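Local coordinates for putative glutathione S-transferase (Corynebacterium glutamicum, PDB 3M1G), which probably transfers glutathione as a glutathione transferase of the omega-like, ECM4-type branch, with a thioredoxin-like domain and a helical domain, at residues A[62-67]-A[74-79]; A[88-93]-A[142-147]; A[187-192]-A[242-247]; A[198-203]-A[257-262]; A[214-219]-A[265-270]. All blocks are in the same frame, centred on the assembly; numbering follows the deposited sequence.

Contact 1. Residues A[62-67]-A[74-79]; sequences YRLVAA and HRTVIT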
# COMPACT_ATOMS: atom_id res chain seq x y z
N TYR A 62 16.74 -10.50 36.57
CA TYR A 62 16.47 -10.84 35.18
C TYR A 62 16.41 -9.62 34.26
O TYR A 62 16.07 -8.49 34.67
CB TYR A 62 15.14 -11.59 35.06
CG TYR A 62 14.98 -12.72 36.02
CD1 TYR A 62 15.66 -13.92 35.82
CD2 TYR A 62 14.19 -12.58 37.18
CE1 TYR A 62 15.52 -14.96 36.69
CE2 TYR A 62 14.04 -13.60 38.06
CZ TYR A 62 14.72 -14.79 37.84
OH TYR A 62 14.57 -15.84 38.72
N ARG A 63 16.73 -9.87 32.98
CA ARG A 63 16.69 -8.86 31.93
C ARG A 63 15.78 -9.32 30.80
O ARG A 63 15.86 -10.47 30.37
CB ARG A 63 18.11 -8.61 31.38
CG ARG A 63 18.19 -7.68 30.17
CD ARG A 63 19.64 -7.45 29.73
NE ARG A 63 20.27 -6.66 30.77
CZ ARG A 63 20.47 -5.35 30.71
NH1 ARG A 63 20.19 -4.65 29.61
NH2 ARG A 63 21.03 -4.75 31.75
N LEU A 64 14.91 -8.41 30.35
CA LEU A 64 14.13 -8.64 29.15
C LEU A 64 14.96 -8.20 27.94
O LEU A 64 15.39 -7.06 27.86
CB LEU A 64 12.80 -7.88 29.18
CG LEU A 64 11.91 -8.00 27.95
CD1 LEU A 64 11.42 -9.45 27.77
CD2 LEU A 64 10.71 -6.99 28.08
N VAL A 65 15.20 -9.14 27.03
CA VAL A 65 16.00 -8.85 25.86
C VAL A 65 14.97 -8.82 24.73
O VAL A 65 14.28 -9.81 24.48
CB VAL A 65 17.09 -9.89 25.59
CG1 VAL A 65 17.81 -9.58 24.19
CG2 VAL A 65 18.12 -9.93 26.76
N ALA A 66 14.83 -7.66 24.12
CA ALA A 66 13.78 -7.41 23.13
C ALA A 66 14.35 -6.70 21.89
O ALA A 66 15.56 -6.38 21.84
CB ALA A 66 12.65 -6.57 23.79
N ALA A 67 13.52 -6.50 20.88
CA ALA A 67 13.92 -5.70 19.70
C ALA A 67 12.73 -4.82 19.36
O ALA A 67 11.58 -5.31 19.33
CB ALA A 67 14.27 -6.63 18.49
N HIS A 74 7.53 -6.85 21.06
CA HIS A 74 6.77 -5.68 21.39
C HIS A 74 5.72 -5.99 22.49
O HIS A 74 5.54 -5.20 23.41
CB HIS A 74 6.13 -5.09 20.11
CG HIS A 74 5.78 -3.64 20.21
ND1 HIS A 74 5.23 -2.94 19.15
CD2 HIS A 74 5.86 -2.77 21.23
CE1 HIS A 74 5.00 -1.69 19.52
NE2 HIS A 74 5.37 -1.56 20.79
N ARG A 75 5.04 -7.13 22.40
CA ARG A 75 4.09 -7.52 23.47
C ARG A 75 4.69 -7.45 24.90
O ARG A 75 4.05 -6.95 25.83
CB ARG A 75 3.69 -8.97 23.31
CG ARG A 75 3.07 -9.40 21.98
CD ARG A 75 2.80 -10.88 22.07
NE ARG A 75 2.10 -11.42 20.93
CZ ARG A 75 1.67 -12.68 20.86
NH1 ARG A 75 1.07 -13.12 19.78
NH2 ARG A 75 1.85 -13.52 21.89
N THR A 76 5.91 -7.97 25.03
CA THR A 76 6.58 -8.03 26.32
C THR A 76 6.96 -6.67 26.83
O THR A 76 6.88 -6.40 28.07
CB THR A 76 7.82 -9.02 26.32
OG1 THR A 76 8.93 -8.47 25.61
CG2 THR A 76 7.49 -10.33 25.71
N VAL A 77 7.35 -5.79 25.90
CA VAL A 77 7.73 -4.41 26.26
C VAL A 77 6.52 -3.60 26.71
O VAL A 77 6.57 -2.87 27.73
CB VAL A 77 8.50 -3.71 25.12
CG1 VAL A 77 8.85 -2.23 25.48
CG2 VAL A 77 9.78 -4.48 24.82
N ILE A 78 5.42 -3.76 25.99
CA ILE A 78 4.19 -3.04 26.32
C ILE A 78 3.72 -3.49 27.73
O ILE A 78 3.34 -2.67 28.55
CB ILE A 78 3.05 -3.36 25.30
CG1 ILE A 78 3.35 -2.75 23.90
CG2 ILE A 78 1.75 -2.87 25.80
CD1 ILE A 78 2.51 -3.40 22.71
N THR A 79 3.73 -4.80 27.98
CA THR A 79 3.21 -5.35 29.22
C THR A 79 4.11 -4.89 30.39
O THR A 79 3.60 -4.47 31.43
CB THR A 79 3.11 -6.87 29.13
OG1 THR A 79 2.24 -7.21 28.03
CG2 THR A 79 2.56 -7.47 30.44
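Leu64 of strand 62-66 and Thr76 of helix 71-83 meet through the two methyls of the leucine. From CB, which points at the helix, the leucine runs with CG anti to its own backbone N (chi1 177°), which turns the fork toward the helix. CG itself lies 3.8 Å from Thr76 OG1. Beyond it the branches straddle that oxygen: Leu64 CD1 and Leu64 CD2 each come within 3.4 Å of Thr76 OG1, and CD1 also nears Thr76 CB. CD2 reaches further along the helix, ending 4.2 Å from Val77 CG2. The threonine hydroxyl does not depend on these methyls for a polar partner, since it is hydrogen-bonded to Ala73 O in the preceding turn; the leucine therefore packs on an oxygen already satisfied by its own helix. Two residues along the strand, Ala66 CB touches the same Val77 methyl, CG2, at 3.7 Å. All four side chains are buried, and the contact is apolar apart from that oxygen. Strand and helix run at 137° to each other, with axes 8.9 Å apart, as the first half of a beta-alpha-beta unit of the thioredoxin-like domain. The predicted nucleophile Cys70 lies in the connection between them, strand 90-93 pairs alongside 62-66, helix 154-163 also touches Thr76, and helix 243-253 packs on His74, Ile78 and Thr79.

Contact 2. Residues A[88-93]-A[142-147]; sequences VISLGL and VEESSK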
# COMPACT_ATOMS: atom_id res chain seq x y z
N VAL A 88 12.20 -3.35 38.00
CA VAL A 88 12.58 -4.62 38.60
C VAL A 88 13.13 -5.68 37.63
O VAL A 88 13.84 -6.61 38.06
CB VAL A 88 11.43 -5.22 39.47
CG1 VAL A 88 11.02 -4.23 40.58
CG2 VAL A 88 10.27 -5.60 38.67
N ILE A 89 12.82 -5.52 36.35
CA ILE A 89 13.38 -6.31 35.26
C ILE A 89 14.00 -5.30 34.29
O ILE A 89 13.34 -4.35 33.84
CB ILE A 89 12.30 -7.10 34.51
CG1 ILE A 89 11.59 -8.08 35.45
CG2 ILE A 89 12.85 -7.82 33.25
CD1 ILE A 89 10.24 -8.66 34.83
N SER A 90 15.29 -5.49 34.00
CA SER A 90 16.01 -4.56 33.13
C SER A 90 15.69 -4.86 31.67
O SER A 90 15.03 -5.86 31.36
CB SER A 90 17.53 -4.64 33.38
OG SER A 90 18.03 -5.94 33.07
N LEU A 91 16.15 -3.99 30.77
CA LEU A 91 15.78 -4.05 29.34
C LEU A 91 17.04 -3.96 28.49
O LEU A 91 17.83 -3.04 28.66
CB LEU A 91 14.85 -2.91 28.92
CG LEU A 91 14.36 -2.94 27.47
CD1 LEU A 91 13.42 -4.15 27.23
CD2 LEU A 91 13.65 -1.63 27.08
N GLY A 92 17.22 -4.96 27.63
CA GLY A 92 18.25 -4.93 26.60
C GLY A 92 17.58 -4.91 25.22
O GLY A 92 16.66 -5.68 24.96
N LEU A 93 18.01 -4.00 24.36
CA LEU A 93 17.50 -3.91 22.97
C LEU A 93 18.53 -4.46 21.97
O LEU A 93 19.70 -4.10 22.04
CB LEU A 93 17.15 -2.47 22.66
CG LEU A 93 16.01 -1.94 23.54
CD1 LEU A 93 15.92 -0.44 23.42
CD2 LEU A 93 14.67 -2.60 23.23
N VAL A 142 16.49 -13.21 30.55
CA VAL A 142 17.86 -13.65 30.75
C VAL A 142 18.29 -13.38 32.20
O VAL A 142 18.02 -12.29 32.73
CB VAL A 142 18.80 -12.90 29.79
CG1 VAL A 142 20.22 -13.26 30.02
CG2 VAL A 142 18.41 -13.23 28.30
N GLU A 143 18.94 -14.34 32.84
CA GLU A 143 19.50 -14.13 34.17
C GLU A 143 20.75 -13.28 34.00
O GLU A 143 21.71 -13.75 33.37
CB GLU A 143 19.82 -15.45 34.87
CG GLU A 143 20.50 -15.26 36.23
CD GLU A 143 20.72 -16.53 36.99
OE1 GLU A 143 21.40 -17.46 36.48
OE2 GLU A 143 20.27 -16.59 38.16
N GLU A 144 20.74 -12.05 34.49
CA GLU A 144 21.87 -11.12 34.28
C GLU A 144 23.23 -11.65 34.72
O GLU A 144 24.20 -11.49 34.02
CB GLU A 144 21.64 -9.80 35.02
CG GLU A 144 20.75 -8.77 34.30
CD GLU A 144 20.40 -7.60 35.23
OE1 GLU A 144 21.09 -7.46 36.26
OE2 GLU A 144 19.45 -6.84 34.98
N SER A 145 23.32 -12.27 35.88
CA SER A 145 24.64 -12.68 36.39
C SER A 145 25.29 -13.78 35.57
O SER A 145 26.50 -13.79 35.42
CB SER A 145 24.53 -13.14 37.85
OG SER A 145 23.75 -14.32 37.96
N SER A 146 24.50 -14.72 35.08
CA SER A 146 25.03 -15.91 34.41
C SER A 146 24.86 -15.84 32.89
O SER A 146 25.36 -16.69 32.19
CB SER A 146 24.25 -17.14 34.89
OG SER A 146 22.88 -17.03 34.46
N LYS A 147 24.10 -14.86 32.40
CA LYS A 147 23.63 -14.84 31.03
C LYS A 147 22.85 -16.07 30.56
O LYS A 147 22.69 -16.24 29.37
CB LYS A 147 24.79 -14.60 30.05
CG LYS A 147 25.14 -13.15 29.87
CD LYS A 147 25.89 -12.60 31.06
CE LYS A 147 26.49 -11.23 30.74
NZ LYS A 147 27.56 -11.28 29.68
O HOH W 1 17.10 -6.92 36.62
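Ser90 and Glu144 are joined by one direct hydrogen bond, donated by Ser90 OG to Glu144 OE2 over a short 2.5 Å. The carboxylate receives it on the anti lone pair of OE2, the one turned away from its other oxygen. The glutamate does the reaching, extended beyond CG across a backbone separation of 8.9 Å between Ser90 CA and Glu144 CA, while Ser90 OG sits between its backbone N and carbonyl carbon (chi1 63°). A water adds a second, looser connection. It donates to Glu144 OE2 at 2.9 Å and accepts only a weak bond from Ser90 N at 3.5 Å, so OE2 is held by the serine hydroxyl and the water together. The link spans one strand of the thioredoxin-like sheet: 90-93 is an edge strand parallel to 62-66, and 140-143 runs antiparallel on the other side of 62-66, whose Arg63 packs against both Ser90 and Glu144. Packing between the two segments is slight, with 66 Å² buried at the protein surface. Within the turn leading to strand 149-151, a further hydroxyl-carboxylate bond joins Ser146 OG to Glu143 OE1 at 2.5 Å, arriving on the anti side and 17° out of the carboxylate plane. The other oxygen, Glu143 OE2, forms a salt bridge with Arg61.

Contact 3. Residues A[187-192]-A[242-247]; sequences PVMKRI and TEADIR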
# COMPACT_ATOMS: atom_id res chain seq x y z
N PRO A 187 -9.76 -18.79 22.78
CA PRO A 187 -9.91 -18.99 21.33
C PRO A 187 -9.73 -17.72 20.47
O PRO A 187 -9.24 -17.81 19.34
CB PRO A 187 -11.33 -19.54 21.17
CG PRO A 187 -12.00 -19.32 22.49
CD PRO A 187 -10.91 -19.31 23.52
N VAL A 188 -10.14 -16.58 21.00
CA VAL A 188 -9.96 -15.32 20.31
C VAL A 188 -8.47 -15.06 20.04
O VAL A 188 -8.08 -14.74 18.92
CB VAL A 188 -10.61 -14.16 21.08
CG1 VAL A 188 -10.19 -12.83 20.45
CG2 VAL A 188 -12.17 -14.35 21.13
N MSE A 189 -7.63 -15.27 21.04
CA MSE A 189 -6.20 -15.06 20.87
C MSE A 189 -5.57 -16.11 19.93
O MSE A 189 -4.68 -15.76 19.14
CB MSE A 189 -5.49 -15.03 22.21
CG MSE A 189 -5.95 -13.85 23.08
SE MSE A 189 -4.87 -13.55 24.69
CE MSE A 189 -5.00 -15.31 25.53
N LYS A 190 -6.04 -17.36 19.98
CA LYS A 190 -5.52 -18.38 19.08
C LYS A 190 -5.87 -18.02 17.62
O LYS A 190 -5.00 -18.07 16.76
CB LYS A 190 -6.01 -19.80 19.42
CG LYS A 190 -5.64 -20.86 18.36
CD LYS A 190 -5.49 -22.28 18.95
CE LYS A 190 -5.60 -23.42 17.91
NZ LYS A 190 -5.14 -23.11 16.53
N ARG A 191 -7.12 -17.64 17.35
CA ARG A 191 -7.51 -17.25 16.01
C ARG A 191 -6.67 -16.06 15.54
O ARG A 191 -6.17 -16.06 14.43
CB ARG A 191 -9.00 -16.93 15.95
CG ARG A 191 -9.53 -16.75 14.50
CD ARG A 191 -11.04 -16.67 14.47
NE ARG A 191 -11.52 -16.47 13.10
CZ ARG A 191 -12.77 -16.15 12.78
NH1 ARG A 191 -13.68 -16.02 13.72
NH2 ARG A 191 -13.13 -16.00 11.51
N ILE A 192 -6.46 -15.06 16.40
CA ILE A 192 -5.63 -13.92 16.01
C ILE A 192 -4.19 -14.37 15.72
O ILE A 192 -3.56 -13.96 14.73
CB ILE A 192 -5.68 -12.84 17.07
CG1 ILE A 192 -7.06 -12.18 17.07
CG2 ILE A 192 -4.56 -11.79 16.86
CD1 ILE A 192 -7.28 -11.21 18.29
N THR A 242 -7.12 -5.64 27.44
CA THR A 242 -6.63 -6.91 27.98
C THR A 242 -5.42 -7.42 27.19
O THR A 242 -5.02 -6.85 26.16
CB THR A 242 -7.72 -8.01 27.91
OG1 THR A 242 -8.14 -8.20 26.54
CG2 THR A 242 -8.96 -7.67 28.81
N GLU A 243 -4.83 -8.49 27.70
CA GLU A 243 -3.80 -9.24 27.00
C GLU A 243 -4.08 -9.46 25.50
O GLU A 243 -3.14 -9.43 24.70
CB GLU A 243 -3.64 -10.61 27.68
CG GLU A 243 -2.74 -11.63 27.02
CD GLU A 243 -1.23 -11.47 27.34
OE1 GLU A 243 -0.88 -10.69 28.25
OE2 GLU A 243 -0.40 -12.17 26.69
N ALA A 244 -5.32 -9.78 25.15
CA ALA A 244 -5.71 -9.95 23.74
C ALA A 244 -5.36 -8.75 22.84
O ALA A 244 -4.86 -8.93 21.73
CB ALA A 244 -7.24 -10.29 23.64
N ASP A 245 -5.59 -7.54 23.35
CA ASP A 245 -5.26 -6.31 22.61
C ASP A 245 -3.74 -6.13 22.49
O ASP A 245 -3.21 -5.70 21.44
CB ASP A 245 -5.91 -5.11 23.30
CG ASP A 245 -7.39 -5.28 23.49
OD1 ASP A 245 -8.13 -5.37 22.47
OD2 ASP A 245 -7.84 -5.31 24.68
N ILE A 246 -3.01 -6.52 23.53
CA ILE A 246 -1.58 -6.44 23.52
C ILE A 246 -0.95 -7.42 22.49
O ILE A 246 0.14 -7.15 21.98
CB ILE A 246 -1.07 -6.66 24.93
CG1 ILE A 246 -1.51 -5.42 25.78
CG2 ILE A 246 0.44 -6.86 24.97
CD1 ILE A 246 -1.62 -5.66 27.20
N ARG A 247 -1.63 -8.53 22.21
CA ARG A 247 -1.21 -9.46 21.19
C ARG A 247 -1.64 -9.04 19.77
O ARG A 247 -0.98 -9.37 18.81
CB ARG A 247 -1.73 -10.85 21.48
CG ARG A 247 -1.10 -11.41 22.73
CD ARG A 247 -1.44 -12.85 22.92
NE ARG A 247 -1.05 -13.31 24.25
CZ ARG A 247 -1.06 -14.58 24.66
NH1 ARG A 247 -0.69 -14.86 25.90
NH2 ARG A 247 -1.45 -15.57 23.85
O HOH W 2 -2.00 -15.81 21.11
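The guanidinium of Arg247 carries the selenium of selenomethionine Met189 over one face, 3.7 Å above its plane and offset toward the rim. At its edge, in plane, lie Glu243 OE2 and a water. The glutamate is gripped side-on by two nitrogens that share one oxygen: Arg247 NE and Arg247 NH1 each stand 2.8 Å from Glu243 OE2, in a salt bridge one turn apart on the same helix. The same oxygen is also hydrogen-bonded to Thr158. With its rotation fixed in this way, the arginine presents a flat surface to the selenomethionine. The Met189 chain bends at its last torsion, which brings CE near Arg247 NH2 as well. The water accepts from Arg247 NH2 at 2.8 Å and donates a weak bond to Met189 O, adding a polar link between the helices. Further back, Met189 SE rests 3.7 Å from Glu243 CG, crossing that chain at about a right angle, and Met189 CG meets Ala244 CB at 3.8 Å. The backbones approach to 5.9 Å between Met189 CA and Ala244 CA. Arg247 NH1 also binds a glycerol, probably from the crystallisation liquor. The segments 187-192 and 243-247 run almost parallel (3°), their axes 10.1 Å apart, in the helical C-terminal domain; helix 154-163 lies against Glu243 and Arg247, and helix 71-83 of the thioredoxin-like domain against Ile246 and Arg247.

Contact 4. Residues A[198-203]-A[257-262]; sequences NGVYRT and AVYHGH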
# COMPACT_ATOMS: atom_id res chain seq x y z
N ASN A 198 0.68 -14.44 12.77
CA ASN A 198 1.45 -15.21 11.84
C ASN A 198 0.99 -15.06 10.41
O ASN A 198 1.74 -15.34 9.50
CB ASN A 198 1.30 -16.71 12.13
CG ASN A 198 2.37 -17.22 13.00
OD1 ASN A 198 3.45 -16.62 13.10
ND2 ASN A 198 2.12 -18.36 13.63
N GLY A 199 -0.29 -14.74 10.24
CA GLY A 199 -0.94 -14.60 8.93
C GLY A 199 -0.21 -13.66 7.98
O GLY A 199 -0.11 -13.95 6.79
N VAL A 200 0.27 -12.53 8.51
CA VAL A 200 1.04 -11.60 7.70
C VAL A 200 2.35 -12.22 7.19
O VAL A 200 2.72 -12.01 6.01
CB VAL A 200 1.23 -10.22 8.37
CG1 VAL A 200 -0.14 -9.54 8.60
CG2 VAL A 200 2.07 -10.30 9.70
N TYR A 201 3.05 -12.97 8.05
CA TYR A 201 4.31 -13.63 7.70
C TYR A 201 4.11 -14.73 6.66
O TYR A 201 4.87 -14.83 5.69
CB TYR A 201 5.03 -14.19 8.96
CG TYR A 201 5.61 -13.09 9.79
CD1 TYR A 201 6.84 -12.56 9.49
CD2 TYR A 201 4.90 -12.52 10.84
CE1 TYR A 201 7.37 -11.51 10.20
CE2 TYR A 201 5.41 -11.46 11.54
CZ TYR A 201 6.64 -10.95 11.20
OH TYR A 201 7.14 -9.90 11.90
N ARG A 202 3.06 -15.53 6.82
CA ARG A 202 2.73 -16.57 5.83
C ARG A 202 2.40 -15.94 4.44
O ARG A 202 2.70 -16.53 3.38
CB ARG A 202 1.56 -17.39 6.37
CG ARG A 202 1.38 -18.82 5.78
CD ARG A 202 0.63 -19.77 6.80
NE ARG A 202 -0.59 -19.07 7.14
CZ ARG A 202 -1.04 -18.78 8.36
NH1 ARG A 202 -0.49 -19.28 9.47
NH2 ARG A 202 -2.13 -18.03 8.46
N THR A 203 1.81 -14.75 4.46
CA THR A 203 1.49 -14.01 3.23
C THR A 203 2.75 -13.44 2.62
O THR A 203 2.99 -13.64 1.45
CB THR A 203 0.44 -12.89 3.45
OG1 THR A 203 -0.73 -13.46 4.04
CG2 THR A 203 0.04 -12.22 2.12
N ALA A 257 2.55 0.43 7.64
CA ALA A 257 3.97 0.77 7.50
C ALA A 257 4.81 -0.29 6.77
O ALA A 257 5.76 0.06 6.05
CB ALA A 257 4.61 1.07 8.89
N VAL A 258 4.48 -1.57 6.95
CA VAL A 258 5.32 -2.67 6.44
C VAL A 258 4.53 -3.78 5.76
O VAL A 258 4.74 -4.08 4.60
CB VAL A 258 6.18 -3.33 7.55
CG1 VAL A 258 6.85 -4.59 6.99
CG2 VAL A 258 7.22 -2.34 8.09
N TYR A 259 3.61 -4.40 6.46
CA TYR A 259 2.97 -5.62 5.95
C TYR A 259 2.15 -5.37 4.69
O TYR A 259 2.08 -6.21 3.80
CB TYR A 259 2.07 -6.25 7.00
CG TYR A 259 2.78 -6.63 8.33
CD1 TYR A 259 4.07 -7.13 8.35
CD2 TYR A 259 2.12 -6.49 9.55
CE1 TYR A 259 4.69 -7.49 9.56
CE2 TYR A 259 2.71 -6.83 10.74
CZ TYR A 259 3.99 -7.35 10.75
OH TYR A 259 4.57 -7.72 11.92
N HIS A 260 1.49 -4.23 4.64
CA HIS A 260 0.66 -3.83 3.49
C HIS A 260 1.40 -3.98 2.16
O HIS A 260 0.88 -4.61 1.24
CB HIS A 260 0.15 -2.38 3.68
CG HIS A 260 -0.78 -1.91 2.61
ND1 HIS A 260 -0.32 -1.42 1.40
CD2 HIS A 260 -2.14 -1.90 2.53
CE1 HIS A 260 -1.36 -1.17 0.60
NE2 HIS A 260 -2.48 -1.40 1.28
N GLY A 261 2.59 -3.38 2.05
CA GLY A 261 3.40 -3.45 0.84
C GLY A 261 4.48 -4.56 0.83
O GLY A 261 4.45 -5.45 -0.01
N HIS A 262 5.40 -4.49 1.79
CA HIS A 262 6.52 -5.43 1.90
C HIS A 262 6.07 -6.90 1.89
O HIS A 262 6.65 -7.70 1.17
CB HIS A 262 7.31 -5.12 3.18
CG HIS A 262 8.56 -5.93 3.35
ND1 HIS A 262 9.62 -5.87 2.46
CD2 HIS A 262 8.94 -6.77 4.35
CE1 HIS A 262 10.60 -6.65 2.91
NE2 HIS A 262 10.21 -7.21 4.05
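Two tyrosines of the predicted active site, Tyr201 on helix 199-204 and Tyr259 on helix 255-259, meet here beside Val200. Their rings form an offset edge-to-face pair, the edge of Tyr259 toward the face of Tyr201, with centroids 5.8 Å apart and planes at 68°. The hydroxyls lie 3.4 Å apart (Tyr201 OH to Tyr259 OH), and each is hydrogen-bonded to the hydroxyl of Tyr302, which thus gathers three phenols at one point. Val200 lies over one face of the Tyr259 ring in a CH-pi contact: its CG2 stands 3.6 Å from the ring centroid and only 8° off the normal. That methyl is the branch between the backbone N and carbonyl carbon of the valine, while the other, CG1, lies 3.9 Å from Tyr259 CD2. Phe263 adds further ring contacts to both tyrosines. Tyr201 is the predicted proton donor or acceptor, about 6 Å from the predicted nucleophile Cys70 between side chains; Tyr259 and Tyr302 are predicted to lower the pKa of that cysteine. A cluster of tyrosines from the helical domain facing a cysteine of the thioredoxin-like domain is consistent with the ECM4-like, omega-related glutathione transferases.

Contact 5. Residues A[214-219]-A[265-270]; sequences EAYKRL and CGRNKI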
# COMPACT_ATOMS: atom_id res chain seq x y z
N GLU A 214 -3.61 -18.20 -0.78
CA GLU A 214 -4.30 -18.82 0.34
C GLU A 214 -4.05 -18.08 1.65
O GLU A 214 -4.97 -17.88 2.43
CB GLU A 214 -3.90 -20.31 0.48
CG GLU A 214 -4.78 -21.06 1.52
CD GLU A 214 -6.29 -20.72 1.31
OE1 GLU A 214 -6.80 -20.84 0.13
OE2 GLU A 214 -6.92 -20.25 2.32
N ALA A 215 -2.82 -17.69 1.90
CA ALA A 215 -2.49 -16.99 3.09
C ALA A 215 -3.22 -15.64 3.14
O ALA A 215 -3.74 -15.24 4.19
CB ALA A 215 -0.99 -16.82 3.19
N TYR A 216 -3.29 -14.96 2.00
CA TYR A 216 -3.97 -13.68 1.92
C TYR A 216 -5.46 -13.81 2.24
O TYR A 216 -6.03 -12.98 2.98
CB TYR A 216 -3.75 -13.08 0.52
CG TYR A 216 -4.56 -11.88 0.13
CD1 TYR A 216 -5.85 -12.02 -0.29
CD2 TYR A 216 -3.99 -10.61 0.13
CE1 TYR A 216 -6.60 -10.93 -0.72
CE2 TYR A 216 -4.73 -9.49 -0.27
CZ TYR A 216 -6.03 -9.68 -0.70
OH TYR A 216 -6.76 -8.63 -1.13
N LYS A 217 -6.08 -14.84 1.69
CA LYS A 217 -7.47 -15.08 1.91
C LYS A 217 -7.72 -15.30 3.40
O LYS A 217 -8.61 -14.69 3.96
CB LYS A 217 -7.93 -16.31 1.14
CG LYS A 217 -9.44 -16.46 1.02
CD LYS A 217 -9.77 -17.85 0.45
CE LYS A 217 -11.25 -18.01 0.12
NZ LYS A 217 -11.59 -19.49 -0.10
N ARG A 218 -6.91 -16.13 4.03
CA ARG A 218 -7.04 -16.37 5.48
C ARG A 218 -6.89 -15.10 6.30
O ARG A 218 -7.65 -14.85 7.23
CB ARG A 218 -6.05 -17.44 5.95
CG ARG A 218 -6.51 -18.88 5.60
CD ARG A 218 -5.42 -19.91 5.93
NE ARG A 218 -5.10 -19.98 7.37
CZ ARG A 218 -4.16 -20.77 7.88
NH1 ARG A 218 -3.40 -21.52 7.09
NH2 ARG A 218 -3.94 -20.79 9.18
N LEU A 219 -5.90 -14.28 5.95
CA LEU A 219 -5.66 -13.05 6.70
C LEU A 219 -6.90 -12.15 6.67
O LEU A 219 -7.33 -11.60 7.69
CB LEU A 219 -4.44 -12.31 6.13
CG LEU A 219 -4.16 -10.91 6.63
CD1 LEU A 219 -3.79 -10.91 8.12
CD2 LEU A 219 -3.03 -10.23 5.79
N CYS A 265 0.26 -7.75 1.80
CA CYS A 265 -0.99 -8.07 2.50
C CYS A 265 -2.13 -7.07 2.17
O CYS A 265 -3.26 -7.25 2.60
CB CYS A 265 -0.77 -8.02 4.00
SG CYS A 265 0.27 -9.31 4.63
N GLY A 266 -1.81 -6.03 1.42
CA GLY A 266 -2.73 -4.91 1.18
C GLY A 266 -3.99 -5.06 0.34
O GLY A 266 -4.09 -4.44 -0.71
N ARG A 267 -5.01 -5.76 0.85
CA ARG A 267 -6.35 -5.64 0.27
C ARG A 267 -6.83 -4.20 0.45
O ARG A 267 -7.46 -3.64 -0.43
CB ARG A 267 -7.40 -6.53 0.91
CG ARG A 267 -8.74 -6.50 0.14
CD ARG A 267 -9.84 -7.27 0.86
NE ARG A 267 -10.30 -6.51 2.03
CZ ARG A 267 -11.15 -6.97 2.94
NH1 ARG A 267 -11.61 -8.21 2.87
NH2 ARG A 267 -11.51 -6.20 3.96
N ASN A 268 -6.54 -3.67 1.63
CA ASN A 268 -6.94 -2.36 2.08
C ASN A 268 -5.90 -1.93 3.08
O ASN A 268 -5.20 -2.79 3.63
CB ASN A 268 -8.25 -2.43 2.87
CG ASN A 268 -9.44 -2.64 2.01
OD1 ASN A 268 -10.08 -3.71 2.07
ND2 ASN A 268 -9.83 -1.60 1.26
N LYS A 269 -5.80 -0.63 3.33
CA LYS A 269 -4.99 -0.14 4.44
C LYS A 269 -5.88 -0.25 5.70
O LYS A 269 -7.11 -0.22 5.61
CB LYS A 269 -4.55 1.32 4.24
CG LYS A 269 -3.37 1.51 3.27
CD LYS A 269 -3.09 2.98 2.91
CE LYS A 269 -2.51 3.75 4.12
NZ LYS A 269 -2.03 5.11 3.78
N ILE A 270 -5.25 -0.34 6.87
CA ILE A 270 -6.02 -0.29 8.11
C ILE A 270 -6.78 1.02 8.21
O ILE A 270 -7.89 1.03 8.74
CB ILE A 270 -5.15 -0.53 9.36
CG1 ILE A 270 -4.48 -1.91 9.32
CG2 ILE A 270 -6.00 -0.41 10.65
CD1 ILE A 270 -5.41 -3.14 9.13
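A phenol oxygen set against an aliphatic chain marks this contact: Tyr216 OH lies 3.0 Å from Arg267 CB, shorter than normal van der Waals contact, and the exact value is doubtful. Ring and arginine chain cross at about a right angle, and the guanidinium plane is turned 78° from the ring. CG of Tyr216 stands anti to the backbone N (chi1 170°), which sends the ring out from helix 209-229 to the loop. Along the ring, Tyr216 CE2 comes to 3.9 Å from Cys265 O, a carbonyl that accepts from Arg267 N around an inverse gamma turn centred on Gly266 and from the indole of Trp220. One turn further on the helix, Leu219 CD2 packs 3.6 Å from Cys265 SG. The arginine's end leads off, where NE donates to Asn268 OD1 at 2.8 Å. From the second subunit, Val317 packs on Tyr216 and Asp320 on Arg267, placing the loop at the dimer interface. No hydrogen bond crosses between the two segments; the arginine's methylenes and the Leu219-Cys265 pair form the packing surface, and the arginine's charge is paired beyond the contact, in the salt bridge from NH2 to Asp224, which lies on helix 209-229 as well.

Along the chain, contact 1 closes first, a short loop between strand 62-66 and helix 71-83 that carries the predicted nucleophile. Contact 2 follows in series, closing a long excursion between strands 90-93 and 140-143; the two contacts touch through strand 62-66 in one sheet. The remaining three lie in the helical domain and cross one another: the segments 187-192, 198-203 and 214-219 come in that order before their partners 242-247, 257-262 and 265-270. Contacts 4 and 5 touch, whereas contact 3 stays apart from both. Contact 3 instead meets contact 1, where Arg75 and Thr79 pack on Arg247 and Ile246, tying the thioredoxin-like domain to the helical one.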